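Local structure of piwi domain-containing protein (5THE) at residues 93-96 with 97-101; 318-321 with 322-325; 350-353 with 354-358; 461-464 with 465-469. The protein is the C-terminal lobe, with its Piwi domain, of a budding yeast Argonaute, which probably binds RNA and was crystallised with nucleic acid. All coordinates share one frame; numbering follows the deposited sequence.

Overall arrangement
Each contact is local, a helical turn or cap within one continuous run of chain, so none encloses a long loop; the four follow in series without nesting or crossing. From the N terminus, contact 1 opens helix 95-111, which follows strand 77-85 of a parallel sheet, far out on the molecule. The other three fall within the Piwi domain: contact 2 starts helix 320-329, contact 3 starts helix 351-373 between strands 339-344 and 383-389, and contact 4 leads from strand 452-459 into helix 465-475. Centres of contacts 2 and 3 are about 20 Å apart, as are those of 3 and 4, whereas the centre of contact 1 lies about 55 Å from the centres of contacts 3 and 4.

Contact 1: 93-96 with 97-101; sequences ASME and SELDI
Ser94 and Glu98 meet in the first turn of helix 95-111, the helix of a beta-alpha-beta unit that runs from strand 77-85 to strand 117-118. Glu98 N donates to Ser94 O at 3.0 Å, and the next bond joins Leu99 N to Met95 O at 2.7 Å. The Glu98 chain runs extended beyond CG past the Ser94 carbonyl, with CB 3.2 Å from Ser94 O. Its carboxylate ends near the serine side chain, yet its strongest partner is Lys224, which forms a salt bridge with OE1. With an alanine at Glu98, Lys224 would probably lose its carboxylate mate, and the Ser94 carbonyl the part of the chain beyond CB that runs past it. On the buried side, Met95 and Leu99 lie side by side; CG of Met95 stands anti to its N (chi1 -178°), and bends farther along bring SD to 4.0 Å from Leu99 CD2. Phe83 of strand 77-85 and Trp220 pack against both residues. On the polar side, Glu96 OE2 and Asp100 OD2 are 4.6 Å apart, and Lys122 bridges to both, which probably offsets their repulsion. One water takes the N-H of Ser97 and donates to Ala93 O, adding a link ahead of the regular helical bonds. A second water donates to Glu96 O at 2.5 Å and, weakly, to Asp100 OD1 at 2.8 Å.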
ATOM      1  N   ALA A  93      19.777  25.811  19.876  1.00 35.85           N
ATOM      2  CA  ALA A  93      18.867  26.834  20.373  1.00 36.20           C
ATOM      3  C   ALA A  93      17.930  27.335  19.283  1.00 34.27           C
ATOM      4  O   ALA A  93      16.818  27.780  19.580  1.00 40.39           O
ATOM      5  CB  ALA A  93      19.655  28.005  20.962  1.00 35.75           C
ATOM      6  N   SER A  94      18.344  27.250  18.021  1.00 35.30           N
ATOM      7  CA  SER A  94      17.516  27.710  16.916  1.00 36.33           C
ATOM      8  C   SER A  94      16.360  26.765  16.581  1.00 36.07           C
ATOM      9  O   SER A  94      15.473  27.145  15.806  1.00 32.58           O
ATOM     10  CB  SER A  94      18.386  27.908  15.682  1.00 35.30           C
ATOM     11  OG  SER A  94      19.081  26.712  15.366  1.00 41.13           O
ATOM     12  N   MET A  95      16.330  25.562  17.153  1.00 36.60           N
ATOM     13  CA  MET A  95      15.372  24.558  16.697  1.00 39.91           C
ATOM     14  C   MET A  95      13.944  24.977  17.004  1.00 39.81           C
ATOM     15  O   MET A  95      13.035  24.744  16.196  1.00 35.45           O
ATOM     16  CB  MET A  95      15.678  23.203  17.344  1.00 35.35           C
ATOM     17  CG  MET A  95      14.762  22.062  16.896  1.00 32.02           C
ATOM     18  SD  MET A  95      13.185  22.040  17.782  1.00 36.65           S
ATOM     19  CE  MET A  95      13.672  21.357  19.368  1.00 33.49           C
ATOM     20  N   GLU A  96      13.725  25.563  18.182  1.00 45.75           N
ATOM     21  CA  GLU A  96      12.367  25.853  18.622  1.00 41.66           C
ATOM     22  C   GLU A  96      11.644  26.743  17.618  1.00 36.65           C
ATOM     23  O   GLU A  96      10.544  26.411  17.163  1.00 27.54           O
ATOM     24  CB  GLU A  96      12.394  26.503  20.000  1.00 44.45           C
ATOM     25  CG  GLU A  96      11.015  26.877  20.507  1.00 57.54           C
ATOM     26  CD  GLU A  96      11.068  27.791  21.716  1.00 67.16           C
ATOM     27  OE1 GLU A  96      12.053  27.714  22.484  1.00 69.10           O
ATOM     28  OE2 GLU A  96      10.120  28.587  21.892  1.00 70.87           O
ATOM     29  N   SER A  97      12.257  27.870  17.244  1.00 34.28           N
ATOM     30  CA  SER A  97      11.605  28.765  16.288  1.00 40.36           C
ATOM     31  C   SER A  97      11.684  28.220  14.867  1.00 26.91           C
ATOM     32  O   SER A  97      10.774  28.450  14.064  1.00 25.23           O
ATOM     33  CB  SER A  97      12.208  30.174  16.367  1.00 37.78           C
ATOM     34  OG  SER A  97      13.603  30.142  16.146  1.00 52.57           O
ATOM     35  N   GLU A  98      12.740  27.477  14.541  1.00 23.41           N
ATOM     36  CA  GLU A  98      12.781  26.841  13.232  1.00 28.28           C
ATOM     37  C   GLU A  98      11.653  25.830  13.077  1.00 24.86           C
ATOM     38  O   GLU A  98      11.039  25.734  12.009  1.00 28.21           O
ATOM     39  CB  GLU A  98      14.143  26.194  12.999  1.00 32.97           C
ATOM     40  CG  GLU A  98      15.163  27.166  12.413  1.00 37.54           C
ATOM     41  CD  GLU A  98      16.549  26.561  12.252  1.00 50.14           C
ATOM     42  OE1 GLU A  98      16.705  25.337  12.452  1.00 50.15           O
ATOM     43  OE2 GLU A  98      17.488  27.320  11.928  1.00 59.74           O
ATOM     44  N   LEU A  99      11.338  25.096  14.142  1.00 28.17           N
ATOM     45  CA  LEU A  99      10.232  24.150  14.071  1.00 27.18           C
ATOM     46  C   LEU A  99       8.891  24.869  13.981  1.00 26.11           C
ATOM     47  O   LEU A  99       8.019  24.445  13.227  1.00 22.97           O
ATOM     48  CB  LEU A  99      10.271  23.204  15.270  1.00 25.26           C
ATOM     49  CG  LEU A  99       9.175  22.140  15.369  1.00 28.53           C
ATOM     50  CD1 LEU A  99       9.084  21.323  14.075  1.00 26.89           C
ATOM     51  CD2 LEU A  99       9.459  21.234  16.578  1.00 25.30           C
ATOM     52  N   ASP A 100       8.708  25.961  14.737  1.00 24.69           N
ATOM     53  CA  ASP A 100       7.504  26.779  14.590  1.00 26.98           C
ATOM     54  C   ASP A 100       7.335  27.267  13.159  1.00 28.26           C
ATOM     55  O   ASP A 100       6.231  27.220  12.590  1.00 27.18           O
ATOM     56  CB  ASP A 100       7.562  27.974  15.537  1.00 34.66           C
ATOM     57  CG  ASP A 100       7.409  27.568  16.971  1.00 38.71           C
ATOM     58  OD1 ASP A 100       6.654  26.603  17.223  1.00 42.42           O
ATOM     59  OD2 ASP A 100       8.045  28.195  17.844  1.00 41.27           O
ATOM     60  N   ILE A 101       8.420  27.766  12.574  1.00 28.05           N
ATOM     61  CA  ILE A 101       8.369  28.254  11.200  1.00 27.44           C
ATOM     62  C   ILE A 101       7.992  27.121  10.248  1.00 29.14           C
ATOM     63  O   ILE A 101       7.132  27.284   9.374  1.00 33.98           O
ATOM     64  CB  ILE A 101       9.713  28.904  10.828  1.00 27.65           C
ATOM     65  CG1 ILE A 101       9.855  30.220  11.601  1.00 30.73           C
ATOM     66  CG2 ILE A 101       9.811  29.118   9.328  1.00 25.17           C
ATOM     67  CD1 ILE A 101      11.268  30.743  11.698  1.00 27.14           C
TER
HETATM   68  O   HOH W   1      14.645  29.061  18.497  1.00 37.92           O
HETATM   69  O   HOH W   2       8.796  25.138  18.383  1.00 36.39           O

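Contact 2: 318-321 with 322-325; sequences SLML and NRLK
Arg323 folds back on Leu319 where a 3-10 turn passes into helix 320-329 of the Piwi domain. Its NH1 gives Leu319 O a weak hydrogen bond, 3.0 Å long and bent to 128° at the hydrogen, with the carbonyl oxygen at the edge of the guanidinium and near its plane. The first torsion (chi1 -39°) sets CG beside the backbone N and against Leu319 O, and bends at chi2 and chi3 curl the chain round to bring NH1 to the same oxygen. The stronger partner of NH1 is Asp301, in a salt bridge; OD2 of that aspartate also accepts from Asn322 ND2, so one carboxylate oxygen serves two side chains at the helix start. Leu324 N donates to Met320 O at 3.0 Å, and Lys325 N to Leu321 O at 2.9 Å. Asn322 N finds its acceptor in a water, 2.8 Å away, which in turn donates weakly to Ser318 O. Met320 and Leu324 are buried, packing on Val366 and Phe369 of helix 351-373 respectively. On another flank, the extended aliphatic chain of Lys325 crosses Leu321 obliquely and also touches Leu373. Replacing Lys325 with an alanine would probably uncover one side of Leu321 and remove the aliphatic packing against Leu373. The nearest approach of the crossing side chains is from Lys325 CE to Leu321 CD1, at 3.9 Å.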
ATOM      1  N   SER A 318      -9.272 -16.180   8.337  1.00 30.43           N
ATOM      2  CA  SER A 318      -9.682 -15.570   9.595  1.00 37.20           C
ATOM      3  C   SER A 318      -9.645 -14.046   9.509  1.00 38.48           C
ATOM      4  O   SER A 318     -10.496 -13.368  10.103  1.00 42.47           O
ATOM      5  CB  SER A 318      -8.799 -16.077  10.733  1.00 34.75           C
ATOM      6  OG  SER A 318      -7.509 -15.504  10.666  1.00 42.28           O
ATOM      7  N   LEU A 319      -8.694 -13.492   8.750  1.00 35.43           N
ATOM      8  CA  LEU A 319      -8.584 -12.053   8.511  1.00 30.42           C
ATOM      9  C   LEU A 319      -9.671 -11.511   7.589  1.00 34.27           C
ATOM     10  O   LEU A 319      -9.740 -10.291   7.388  1.00 32.54           O
ATOM     11  CB  LEU A 319      -7.207 -11.730   7.926  1.00 27.37           C
ATOM     12  CG  LEU A 319      -6.011 -12.250   8.722  1.00 28.15           C
ATOM     13  CD1 LEU A 319      -4.704 -11.805   8.100  1.00 28.80           C
ATOM     14  CD2 LEU A 319      -6.105 -11.772  10.153  1.00 32.15           C
ATOM     15  N   MET A 320     -10.523 -12.370   7.027  1.00 29.06           N
ATOM     16  CA  MET A 320     -11.551 -11.887   6.121  1.00 29.22           C
ATOM     17  C   MET A 320     -12.685 -11.184   6.848  1.00 25.73           C
ATOM     18  O   MET A 320     -13.356 -10.352   6.236  1.00 28.24           O
ATOM     19  CB  MET A 320     -12.103 -13.041   5.284  1.00 28.64           C
ATOM     20  CG  MET A 320     -11.171 -13.490   4.174  1.00 27.15           C
ATOM     21  SD  MET A 320     -10.985 -12.241   2.865  1.00 27.86           S
ATOM     22  CE  MET A 320     -12.683 -11.946   2.335  1.00 22.74           C
ATOM     23  N   LEU A 321     -12.900 -11.482   8.133  1.00 27.27           N
ATOM     24  CA  LEU A 321     -14.094 -10.996   8.822  1.00 29.27           C
ATOM     25  C   LEU A 321     -14.180  -9.474   8.778  1.00 27.95           C
ATOM     26  O   LEU A 321     -15.226  -8.906   8.429  1.00 34.01           O
ATOM     27  CB  LEU A 321     -14.117 -11.497  10.268  1.00 28.70           C
ATOM     28  CG  LEU A 321     -15.235 -10.971  11.183  1.00 30.56           C
ATOM     29  CD1 LEU A 321     -16.628 -11.194  10.584  1.00 30.57           C
ATOM     30  CD2 LEU A 321     -15.154 -11.587  12.569  1.00 29.29           C
ATOM     31  N   ASN A 322     -13.082  -8.797   9.108  1.00 24.96           N
ATOM     32  CA  ASN A 322     -13.077  -7.338   9.065  1.00 28.73           C
ATOM     33  C   ASN A 322     -13.151  -6.804   7.645  1.00 25.19           C
ATOM     34  O   ASN A 322     -13.738  -5.740   7.424  1.00 26.12           O
ATOM     35  CB  ASN A 322     -11.833  -6.788   9.762  1.00 31.43           C
ATOM     36  CG  ASN A 322     -11.912  -6.940  11.252  1.00 32.67           C
ATOM     37  OD1 ASN A 322     -13.001  -7.065  11.798  1.00 31.27           O
ATOM     38  ND2 ASN A 322     -10.762  -6.944  11.921  1.00 28.52           N
ATOM     39  N   ARG A 323     -12.536  -7.486   6.674  1.00 26.21           N
ATOM     40  CA  ARG A 323     -12.710  -7.052   5.289  1.00 24.46           C
ATOM     41  C   ARG A 323     -14.188  -7.001   4.934  1.00 26.15           C
ATOM     42  O   ARG A 323     -14.654  -6.043   4.305  1.00 24.69           O
ATOM     43  CB  ARG A 323     -11.969  -7.980   4.321  1.00 25.51           C
ATOM     44  CG  ARG A 323     -10.601  -8.466   4.814  1.00 23.56           C
ATOM     45  CD  ARG A 323      -9.514  -7.433   4.590  1.00 21.99           C
ATOM     46  NE  ARG A 323      -9.651  -6.232   5.416  1.00 24.12           N
ATOM     47  CZ  ARG A 323      -9.408  -6.207   6.722  1.00 26.04           C
ATOM     48  NH1 ARG A 323      -9.050  -7.324   7.339  1.00 27.13           N
ATOM     49  NH2 ARG A 323      -9.532  -5.080   7.409  1.00 21.66           N
ATOM     50  N   LEU A 324     -14.947  -8.016   5.357  1.00 21.24           N
ATOM     51  CA  LEU A 324     -16.374  -8.046   5.040  1.00 23.76           C
ATOM     52  C   LEU A 324     -17.138  -6.993   5.829  1.00 24.96           C
ATOM     53  O   LEU A 324     -17.997  -6.300   5.274  1.00 25.13           O
ATOM     54  CB  LEU A 324     -16.945  -9.432   5.324  1.00 26.71           C
ATOM     55  CG  LEU A 324     -16.441 -10.589   4.457  1.00 29.21           C
ATOM     56  CD1 LEU A 324     -17.081 -11.892   4.908  1.00 26.01           C
ATOM     57  CD2 LEU A 324     -16.758 -10.308   3.018  1.00 24.62           C
ATOM     58  N   LYS A 325     -16.843  -6.865   7.125  1.00 21.40           N
ATOM     59  CA  LYS A 325     -17.555  -5.907   7.967  1.00 23.83           C
ATOM     60  C   LYS A 325     -17.389  -4.488   7.451  1.00 19.90           C
ATOM     61  O   LYS A 325     -18.356  -3.725   7.370  1.00 26.06           O
ATOM     62  CB  LYS A 325     -17.051  -5.990   9.411  1.00 24.25           C
ATOM     63  CG  LYS A 325     -17.618  -7.133  10.236  1.00 30.50           C
ATOM     64  CD  LYS A 325     -16.914  -7.181  11.604  1.00 33.89           C
ATOM     65  CE  LYS A 325     -17.676  -8.022  12.599  1.00 40.62           C
ATOM     66  NZ  LYS A 325     -17.039  -8.019  13.954  1.00 37.10           N
TER
HETATM   67  O   HOH W   3     -10.737  -9.915  10.213  1.00 34.14           O

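Contact 3: 350-353 with 354-358; sequences QFSQ and VVKIE
Gln353 and Ile357 lie side by side, pointing the same way, in the first turns of helix 351-373, the helix of the beta-alpha-beta unit between strands 339-344 and 383-389 of the RNase H-like Piwi domain. The glutamine is bent at chi2 (-53°), which sets its amide alongside the isoleucine, NE2 3.4 Å from Ile357 CG1. OE1 instead faces the Lys356 chain, 4.0 Å from CD. Lys356 is extended as far as CE and then kinks at chi4 (63°), bringing NZ to 3.7 Å from Ser352 OG; a water between them accepts from both, at 3.0 Å from Ser352 OG and 2.7 Å from Lys356 NZ. Beneath, Lys356 N bonds to Ser352 O at 2.8 Å. The Ile357 N to Gln353 O bond is less straight, 144° at the hydrogen, where the helix widens into a pi-type turn. Toward the core, Val354 and Val355 rest on Leu457 of strand 452-459, and Phe351 packs edge-to-face with Trp455. The helix start is thus two-sided: apolar side chains seat it on strand 452-459, while on its outer side Ser352 and Lys356 are joined through water, a link that probably restrains the ammonium without neutralising its charge.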
ATOM      1  N   GLN A 350       5.297 -22.580  -4.305  1.00 31.69           N
ATOM      2  CA  GLN A 350       4.237 -22.517  -3.312  1.00 32.59           C
ATOM      3  C   GLN A 350       2.858 -22.247  -3.917  1.00 26.09           C
ATOM      4  O   GLN A 350       1.869 -22.240  -3.177  1.00 30.86           O
ATOM      5  CB  GLN A 350       4.581 -21.449  -2.272  1.00 38.77           C
ATOM      6  CG  GLN A 350       5.823 -21.780  -1.433  1.00 48.76           C
ATOM      7  CD  GLN A 350       5.677 -23.068  -0.604  1.00 65.93           C
ATOM      8  OE1 GLN A 350       4.572 -23.588  -0.400  1.00 64.85           O
ATOM      9  NE2 GLN A 350       6.804 -23.579  -0.115  1.00 72.82           N
ATOM     10  N   PHE A 351       2.773 -22.042  -5.237  1.00 28.24           N
ATOM     11  CA  PHE A 351       1.515 -21.633  -5.862  1.00 30.06           C
ATOM     12  C   PHE A 351       0.396 -22.622  -5.562  1.00 35.01           C
ATOM     13  O   PHE A 351      -0.737 -22.224  -5.264  1.00 25.51           O
ATOM     14  CB  PHE A 351       1.682 -21.506  -7.379  1.00 31.33           C
ATOM     15  CG  PHE A 351       2.432 -20.283  -7.817  1.00 34.63           C
ATOM     16  CD1 PHE A 351       2.814 -19.312  -6.905  1.00 32.18           C
ATOM     17  CD2 PHE A 351       2.747 -20.103  -9.160  1.00 36.55           C
ATOM     18  CE1 PHE A 351       3.497 -18.182  -7.329  1.00 33.03           C
ATOM     19  CE2 PHE A 351       3.431 -18.973  -9.591  1.00 30.20           C
ATOM     20  CZ  PHE A 351       3.802 -18.014  -8.681  1.00 28.72           C
ATOM     21  N   SER A 352       0.697 -23.921  -5.656  1.00 31.68           N
ATOM     22  CA  SER A 352      -0.330 -24.932  -5.446  1.00 34.75           C
ATOM     23  C   SER A 352      -0.904 -24.840  -4.036  1.00 34.12           C
ATOM     24  O   SER A 352      -2.118 -25.000  -3.829  1.00 35.66           O
ATOM     25  CB  SER A 352       0.257 -26.319  -5.711  1.00 38.18           C
ATOM     26  OG  SER A 352      -0.781 -27.268  -5.869  1.00 50.55           O
ATOM     27  N   GLN A 353      -0.043 -24.551  -3.060  1.00 28.51           N
ATOM     28  CA  GLN A 353      -0.479 -24.402  -1.679  1.00 32.80           C
ATOM     29  C   GLN A 353      -1.247 -23.104  -1.464  1.00 29.18           C
ATOM     30  O   GLN A 353      -2.181 -23.064  -0.658  1.00 30.27           O
ATOM     31  CB  GLN A 353       0.733 -24.485  -0.748  1.00 32.22           C
ATOM     32  CG  GLN A 353       1.285 -25.891  -0.629  1.00 38.93           C
ATOM     33  CD  GLN A 353       0.198 -26.887  -0.242  1.00 50.48           C
ATOM     34  OE1 GLN A 353      -0.371 -27.570  -1.100  1.00 56.92           O
ATOM     35  NE2 GLN A 353      -0.111 -26.957   1.048  1.00 51.11           N
ATOM     36  N   VAL A 354      -0.878 -22.033  -2.173  1.00 28.94           N
ATOM     37  CA  VAL A 354      -1.675 -20.805  -2.113  1.00 25.36           C
ATOM     38  C   VAL A 354      -3.121 -21.092  -2.500  1.00 26.42           C
ATOM     39  O   VAL A 354      -4.067 -20.630  -1.847  1.00 32.35           O
ATOM     40  CB  VAL A 354      -1.068 -19.707  -3.010  1.00 25.37           C
ATOM     41  CG1 VAL A 354      -2.058 -18.550  -3.158  1.00 21.46           C
ATOM     42  CG2 VAL A 354       0.279 -19.212  -2.441  1.00 23.15           C
ATOM     43  N   VAL A 355      -3.326 -21.865  -3.560  1.00 20.01           N
ATOM     44  CA  VAL A 355      -4.703 -22.159  -3.949  1.00 25.83           C
ATOM     45  C   VAL A 355      -5.325 -23.161  -2.979  1.00 30.23           C
ATOM     46  O   VAL A 355      -6.401 -22.920  -2.420  1.00 27.67           O
ATOM     47  CB  VAL A 355      -4.764 -22.646  -5.403  1.00 28.58           C
ATOM     48  CG1 VAL A 355      -6.206 -22.870  -5.818  1.00 31.78           C
ATOM     49  CG2 VAL A 355      -4.120 -21.607  -6.328  1.00 27.67           C
ATOM     50  N   LYS A 356      -4.633 -24.278  -2.726  1.00 28.90           N
ATOM     51  CA  LYS A 356      -5.242 -25.360  -1.953  1.00 31.89           C
ATOM     52  C   LYS A 356      -5.478 -24.956  -0.506  1.00 32.91           C
ATOM     53  O   LYS A 356      -6.389 -25.489   0.140  1.00 32.50           O
ATOM     54  CB  LYS A 356      -4.368 -26.620  -2.007  1.00 33.75           C
ATOM     55  CG  LYS A 356      -4.577 -27.474  -3.244  1.00 45.85           C
ATOM     56  CD  LYS A 356      -3.566 -28.612  -3.316  1.00 56.02           C
ATOM     57  CE  LYS A 356      -3.969 -29.666  -4.354  1.00 62.31           C
ATOM     58  NZ  LYS A 356      -4.018 -29.140  -5.750  1.00 65.10           N
ATOM     59  N   ILE A 357      -4.686 -24.026   0.021  1.00 26.04           N
ATOM     60  CA  ILE A 357      -4.785 -23.615   1.413  1.00 27.24           C
ATOM     61  C   ILE A 357      -5.422 -22.245   1.541  1.00 29.96           C
ATOM     62  O   ILE A 357      -6.426 -22.082   2.237  1.00 29.38           O
ATOM     63  CB  ILE A 357      -3.409 -23.652   2.115  1.00 26.11           C
ATOM     64  CG1 ILE A 357      -2.775 -25.042   1.999  1.00 32.57           C
ATOM     65  CG2 ILE A 357      -3.570 -23.209   3.583  1.00 29.60           C
ATOM     66  CD1 ILE A 357      -3.644 -26.129   2.575  1.00 36.13           C
ATOM     67  N   GLU A 358      -4.824 -21.230   0.914  1.00 31.00           N
ATOM     68  CA  GLU A 358      -5.243 -19.855   1.153  1.00 27.73           C
ATOM     69  C   GLU A 358      -6.552 -19.529   0.442  1.00 24.74           C
ATOM     70  O   GLU A 358      -7.468 -18.979   1.056  1.00 25.90           O
ATOM     71  CB  GLU A 358      -4.137 -18.881   0.732  1.00 26.53           C
ATOM     72  CG  GLU A 358      -2.865 -19.001   1.551  1.00 26.71           C
ATOM     73  CD  GLU A 358      -1.764 -18.035   1.104  1.00 32.03           C
ATOM     74  OE1 GLU A 358      -0.585 -18.282   1.447  1.00 33.94           O
ATOM     75  OE2 GLU A 358      -2.072 -17.029   0.414  1.00 25.10           O
TER
HETATM   76  O   HOH W   4      -3.629 -26.484  -6.257  1.00 33.61           O

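Contact 4: 461-464 with 465-469; sequences NQST and SDYLQ
At Thr464 the chain leaves an extended conformation (phi -92°, psi 162°) and enters helix 465-475, with Leu468 N bonded to Thr464 O at 2.9 Å. The threonine side chain makes the companion bond: OG1, between its own backbone N and carbonyl carbon (chi1 64°), accepts from Tyr467 N at 3.2 Å. OG1 also lies 3.5 Å from Tyr467 CB, and the two side chains cross at about a right angle. One residue earlier, Ser463 sends CB into the angle between Tyr467 and Leu468. It meets the tyrosine at the ring edge, near the ring plane, with CB 3.9 Å from CD2, and touches Leu468 CD2 at 3.6 Å. The ring's hydroxyl reaches on to the backbone carbonyl of Leu256. Leu468 packs on Ile386 and Phe435 of neighbouring strands, while Ser465 and Asp466 hydrogen-bond to Asp10 and Thr13 of the N-terminal part of the chain. A threonine whose hydroxyl takes the backbone N-H three residues on, just ahead of the first turn, is a classical N-cap, here starting the helix that follows strand 452-459 in the RNase H-like Piwi domain.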
ATOM      1  N   ASN A 461     -14.065 -16.029 -11.899  1.00 32.87           N
ATOM      2  CA  ASN A 461     -14.741 -14.846 -12.410  1.00 30.48           C
ATOM      3  C   ASN A 461     -14.632 -14.705 -13.919  1.00 26.04           C
ATOM      4  O   ASN A 461     -14.925 -13.630 -14.439  1.00 25.63           O
ATOM      5  CB  ASN A 461     -14.212 -13.589 -11.716  1.00 28.49           C
ATOM      6  CG  ASN A 461     -14.742 -13.449 -10.301  1.00 30.86           C
ATOM      7  OD1 ASN A 461     -15.949 -13.385 -10.098  1.00 36.20           O
ATOM      8  ND2 ASN A 461     -13.846 -13.414  -9.321  1.00 25.30           N
ATOM      9  N   GLN A 462     -14.238 -15.768 -14.635  1.00 26.77           N
ATOM     10  CA  GLN A 462     -14.247 -15.767 -16.105  1.00 32.51           C
ATOM     11  C   GLN A 462     -13.414 -14.609 -16.651  1.00 33.98           C
ATOM     12  O   GLN A 462     -13.844 -13.866 -17.542  1.00 32.60           O
ATOM     13  CB  GLN A 462     -15.672 -15.700 -16.669  1.00 39.14           C
ATOM     14  CG  GLN A 462     -16.545 -16.904 -16.387  1.00 46.39           C
ATOM     15  CD  GLN A 462     -17.222 -16.837 -15.024  1.00 51.90           C
ATOM     16  OE1 GLN A 462     -17.773 -15.798 -14.632  1.00 47.84           O
ATOM     17  NE2 GLN A 462     -17.177 -17.949 -14.289  1.00 46.98           N
ATOM     18  N   SER A 463     -12.220 -14.450 -16.095  1.00 25.93           N
ATOM     19  CA  SER A 463     -11.378 -13.303 -16.404  1.00 32.41           C
ATOM     20  C   SER A 463     -10.526 -13.586 -17.632  1.00 29.04           C
ATOM     21  O   SER A 463      -9.918 -14.651 -17.739  1.00 30.02           O
ATOM     22  CB  SER A 463     -10.476 -12.968 -15.221  1.00 25.44           C
ATOM     23  OG  SER A 463     -11.247 -12.821 -14.047  1.00 38.58           O
ATOM     24  N   THR A 464     -10.470 -12.622 -18.538  1.00 24.63           N
ATOM     25  CA  THR A 464      -9.578 -12.688 -19.684  1.00 24.31           C
ATOM     26  C   THR A 464      -8.252 -12.013 -19.354  1.00 23.58           C
ATOM     27  O   THR A 464      -8.152 -11.218 -18.418  1.00 26.97           O
ATOM     28  CB  THR A 464     -10.191 -11.989 -20.894  1.00 26.23           C
ATOM     29  OG1 THR A 464     -10.329 -10.595 -20.591  1.00 23.40           O
ATOM     30  CG2 THR A 464     -11.546 -12.592 -21.261  1.00 23.59           C
ATOM     31  N   SER A 465      -7.229 -12.323 -20.155  1.00 23.26           N
ATOM     32  CA  SER A 465      -5.946 -11.653 -19.972  1.00 25.59           C
ATOM     33  C   SER A 465      -6.095 -10.136 -20.036  1.00 22.63           C
ATOM     34  O   SER A 465      -5.503  -9.419 -19.227  1.00 22.99           O
ATOM     35  CB  SER A 465      -4.937 -12.129 -21.010  1.00 22.49           C
ATOM     36  OG  SER A 465      -4.517 -13.449 -20.725  1.00 27.99           O
ATOM     37  N   ASP A 466      -6.882  -9.629 -20.996  1.00 23.99           N
ATOM     38  CA  ASP A 466      -7.034  -8.172 -21.119  1.00 25.26           C
ATOM     39  C   ASP A 466      -7.659  -7.564 -19.873  1.00 23.51           C
ATOM     40  O   ASP A 466      -7.254  -6.479 -19.426  1.00 27.17           O
ATOM     41  CB  ASP A 466      -7.896  -7.792 -22.328  1.00 21.66           C
ATOM     42  CG  ASP A 466      -7.172  -7.914 -23.669  1.00 26.82           C
ATOM     43  OD1 ASP A 466      -7.828  -8.356 -24.624  1.00 23.93           O
ATOM     44  OD2 ASP A 466      -5.968  -7.584 -23.774  1.00 26.42           O
ATOM     45  N   TYR A 467      -8.680  -8.217 -19.318  1.00 26.75           N
ATOM     46  CA  TYR A 467      -9.315  -7.733 -18.102  1.00 22.86           C
ATOM     47  C   TYR A 467      -8.332  -7.736 -16.929  1.00 25.74           C
ATOM     48  O   TYR A 467      -8.166  -6.725 -16.227  1.00 18.88           O
ATOM     49  CB  TYR A 467     -10.544  -8.588 -17.789  1.00 23.45           C
ATOM     50  CG  TYR A 467     -11.169  -8.286 -16.445  1.00 29.93           C
ATOM     51  CD1 TYR A 467     -11.897  -7.118 -16.253  1.00 29.73           C
ATOM     52  CD2 TYR A 467     -11.013  -9.152 -15.366  1.00 28.55           C
ATOM     53  CE1 TYR A 467     -12.457  -6.812 -15.035  1.00 29.28           C
ATOM     54  CE2 TYR A 467     -11.581  -8.853 -14.131  1.00 33.52           C
ATOM     55  CZ  TYR A 467     -12.319  -7.683 -13.989  1.00 35.89           C
ATOM     56  OH  TYR A 467     -12.883  -7.336 -12.782  1.00 41.71           O
ATOM     57  N   LEU A 468      -7.634  -8.858 -16.729  1.00 19.37           N
ATOM     58  CA  LEU A 468      -6.713  -8.930 -15.598  1.00 28.82           C
ATOM     59  C   LEU A 468      -5.546  -7.971 -15.774  1.00 28.13           C
ATOM     60  O   LEU A 468      -5.086  -7.365 -14.801  1.00 28.49           O
ATOM     61  CB  LEU A 468      -6.200 -10.358 -15.411  1.00 27.28           C
ATOM     62  CG  LEU A 468      -7.215 -11.395 -14.938  1.00 30.45           C
ATOM     63  CD1 LEU A 468      -6.483 -12.686 -14.624  1.00 36.31           C
ATOM     64  CD2 LEU A 468      -7.991 -10.891 -13.726  1.00 27.01           C
ATOM     65  N   GLN A 469      -5.048  -7.820 -17.006  1.00 21.89           N
ATOM     66  CA  GLN A 469      -3.904  -6.935 -17.197  1.00 25.61           C
ATOM     67  C   GLN A 469      -4.307  -5.485 -17.028  1.00 23.98           C
ATOM     68  O   GLN A 469      -3.513  -4.673 -16.539  1.00 21.57           O
ATOM     69  CB  GLN A 469      -3.262  -7.173 -18.570  1.00 19.28           C
ATOM     70  CG  GLN A 469      -2.549  -8.524 -18.622  1.00 19.45           C
ATOM     71  CD  GLN A 469      -2.237  -9.014 -20.033  1.00 26.01           C
ATOM     72  OE1 GLN A 469      -2.368  -8.291 -20.997  1.00 23.16           O
ATOM     73  NE2 GLN A 469      -1.841 -10.253 -20.143  1.00 28.08           N
TER